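Local structure of chromosome partition protein Smc (Pyrococcus furiosus, 3KTA) at residues Glu5-Lys10 with Asp44-Val49. The protein is probably required for chromosome condensation and partitioning, and this N-terminal part of its ABC-type ATPase head carries the P-loop that binds ATP. Numbering follows the deposited sequence.
Sequences EKLELK and DAILFV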
loop_
_atom_site.group_PDB
_atom_site.type_symbol
_atom_site.label_atom_id
_atom_site.label_comp_id
_atom_site.label_asym_id
_atom_site.label_seq_id
_atom_site.Cartn_x
_atom_site.Cartn_y
_atom_site.Cartn_z
ATOM N N GLU A 5 -8.672 -11.850 1.773
ATOM C CA GLU A 5 -8.459 -13.259 1.459
ATOM C C GLU A 5 -8.117 -13.421 -0.016
ATOM O O GLU A 5 -7.176 -14.134 -0.376
ATOM C CB GLU A 5 -9.687 -14.086 1.875
ATOM C CG GLU A 5 -9.854 -14.058 3.380
ATOM C CD GLU A 5 -10.834 -15.069 3.907
ATOM O OE1 GLU A 5 -11.966 -15.120 3.374
ATOM O OE2 GLU A 5 -10.467 -15.789 4.870
ATOM N N LYS A 6 -8.856 -12.721 -0.867
ATOM C CA LYS A 6 -8.623 -12.805 -2.305
ATOM C C LYS A 6 -9.334 -11.693 -3.059
ATOM O O LYS A 6 -10.263 -11.057 -2.534
ATOM C CB LYS A 6 -9.089 -14.161 -2.857
ATOM C CG LYS A 6 -10.612 -14.378 -2.761
ATOM C CD LYS A 6 -11.004 -15.721 -3.361
ATOM C CE LYS A 6 -12.518 -15.917 -3.265
ATOM N NZ LYS A 6 -12.958 -17.220 -3.854
ATOM N N LEU A 7 -8.886 -11.479 -4.298
ATOM C CA LEU A 7 -9.593 -10.688 -5.298
ATOM C C LEU A 7 -10.087 -11.591 -6.425
ATOM O O LEU A 7 -9.469 -12.612 -6.742
ATOM C CB LEU A 7 -8.666 -9.660 -5.944
ATOM C CG LEU A 7 -8.153 -8.517 -5.089
ATOM C CD1 LEU A 7 -6.979 -7.853 -5.783
ATOM C CD2 LEU A 7 -9.273 -7.499 -4.833
ATOM N N GLU A 8 -11.193 -11.196 -7.033
ATOM C CA GLU A 8 -11.667 -11.799 -8.278
ATOM C C GLU A 8 -11.830 -10.685 -9.306
ATOM O O GLU A 8 -12.582 -9.737 -9.082
ATOM C CB GLU A 8 -12.991 -12.539 -8.051
ATOM C CG GLU A 8 -12.803 -13.846 -7.309
ATOM C CD GLU A 8 -14.101 -14.543 -6.973
ATOM O OE1 GLU A 8 -15.175 -13.944 -7.182
ATOM O OE2 GLU A 8 -14.026 -15.679 -6.466
ATOM N N LEU A 9 -11.092 -10.790 -10.413
ATOM C CA LEU A 9 -11.119 -9.789 -11.477
ATOM C C LEU A 9 -11.789 -10.370 -12.714
ATOM O O LEU A 9 -11.417 -11.448 -13.163
ATOM C CB LEU A 9 -9.694 -9.390 -11.875
ATOM C CG LEU A 9 -8.956 -8.382 -10.988
ATOM C CD1 LEU A 9 -8.822 -8.868 -9.570
ATOM C CD2 LEU A 9 -7.562 -8.095 -11.592
ATOM N N LYS A 10 -12.740 -9.637 -13.276
ATOM C CA LYS A 10 -13.326 -10.014 -14.556
ATOM C C LYS A 10 -13.410 -8.803 -15.479
ATOM O O LYS A 10 -14.093 -7.818 -15.177
ATOM C CB LYS A 10 -14.716 -10.630 -14.359
ATOM C CG LYS A 10 -15.375 -11.027 -15.690
ATOM C CD LYS A 10 -16.787 -11.552 -15.518
ATOM C CE LYS A 10 -17.419 -11.769 -16.884
ATOM N NZ LYS A 10 -18.834 -12.212 -16.796
ATOM N N ASP A 44 -4.510 -1.545 -8.659
ATOM C CA ASP A 44 -5.605 -0.718 -9.155
ATOM C C ASP A 44 -6.958 -1.399 -8.936
ATOM O O ASP A 44 -7.968 -0.713 -8.721
ATOM C CB ASP A 44 -5.410 -0.375 -10.636
ATOM C CG ASP A 44 -4.201 0.503 -10.870
ATOM O OD1 ASP A 44 -3.848 1.273 -9.951
ATOM O OD2 ASP A 44 -3.609 0.412 -11.966
ATOM N N ALA A 45 -6.968 -2.731 -8.970
ATOM C CA ALA A 45 -8.196 -3.490 -8.686
ATOM C C ALA A 45 -8.658 -3.222 -7.262
ATOM O O ALA A 45 -9.857 -3.096 -6.996
ATOM C CB ALA A 45 -7.978 -4.984 -8.928
ATOM N N ILE A 46 -7.709 -3.112 -6.343
ATOM C CA ILE A 46 -8.025 -2.790 -4.955
ATOM C C ILE A 46 -8.565 -1.361 -4.820
ATOM O O ILE A 46 -9.590 -1.145 -4.178
ATOM C CB ILE A 46 -6.812 -3.013 -4.043
ATOM C CG1 ILE A 46 -6.419 -4.494 -4.076
ATOM C CG2 ILE A 46 -7.111 -2.506 -2.611
ATOM C CD1 ILE A 46 -5.085 -4.786 -3.397
ATOM N N LEU A 47 -7.887 -0.390 -5.430
ATOM C CA LEU A 47 -8.383 0.985 -5.423
ATOM C C LEU A 47 -9.817 1.051 -5.963
ATOM O O LEU A 47 -10.690 1.759 -5.417
ATOM C CB LEU A 47 -7.494 1.872 -6.302
ATOM C CG LEU A 47 -6.074 2.105 -5.786
ATOM C CD1 LEU A 47 -5.310 3.006 -6.753
ATOM C CD2 LEU A 47 -6.116 2.716 -4.415
ATOM N N PHE A 48 -10.048 0.319 -7.049
ATOM C CA PHE A 48 -11.335 0.347 -7.749
ATOM C C PHE A 48 -12.460 -0.208 -6.889
ATOM O O PHE A 48 -13.501 0.440 -6.709
ATOM C CB PHE A 48 -11.208 -0.469 -9.034
ATOM C CG PHE A 48 -12.493 -0.630 -9.792
ATOM C CD1 PHE A 48 -13.008 0.416 -10.533
ATOM C CD2 PHE A 48 -13.153 -1.848 -9.794
ATOM C CE1 PHE A 48 -14.195 0.251 -11.260
ATOM C CE2 PHE A 48 -14.324 -2.018 -10.521
ATOM C CZ PHE A 48 -14.834 -0.966 -11.250
ATOM N N VAL A 49 -12.250 -1.405 -6.351
ATOM C CA VAL A 49 -13.321 -2.074 -5.606
ATOM C C VAL A 49 -13.628 -1.369 -4.284
ATOM O O VAL A 49 -14.748 -1.467 -3.770
ATOM C CB VAL A 49 -13.011 -3.575 -5.397
ATOM C CG1 VAL A 49 -11.871 -3.761 -4.393
ATOM C CG2 VAL A 49 -14.281 -4.321 -4.965
#
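Leu9 closes over the methyl of Ala45: CD1 lies 4.0 Å from Ala45 CB, and CG and CD2 each 4.1 Å from it, so the fork of the isobutyl group straddles this one carbon. Two residues earlier, on the same face of the strand, Leu7 reaches Ile46 through a single branch, CD1 to CG1 at 3.8 Å, the two chains crossing at about a right angle. The same CD1 stands 4.4 Å from Ala45 CB, so both leucines meet the methyl from the strand side. In Ile46, CG1 is anti to the carbonyl carbon (chi1 -62°), which brings the CG1 branch rather than CG2 against Leu7. The contact is wholly apolar and buried, and the short axes of strand and helix pass 9.9 Å apart at 89°.

On the other face of the strand, Lys6 and Glu8 are joined by a salt bridge, NZ to OE2 at 3.2 Å, with the lysine on the anti side of the carboxylate and 34° out of its plane. Tyr85 is a further partner of both, through a cation-pi contact with Lys6 and a hydrogen bond to Glu8 OE1.

Helix 39-49 begins within the Walker A motif, its first residues Lys39, Ser40 and Asn41 being part of the ATP site, and the side chain of Leu9 lies about 9 Å from the bound bis(adenosine)-5'-pentaphosphate. The helix packs across the antiparallel sheet, in which strand 3-10 runs between 20-23 and 80-87. Val49 continues the packing onto strands 80-87 and 99-106, while Ile46 meets Phe89 of the second Smc chain in the assembly.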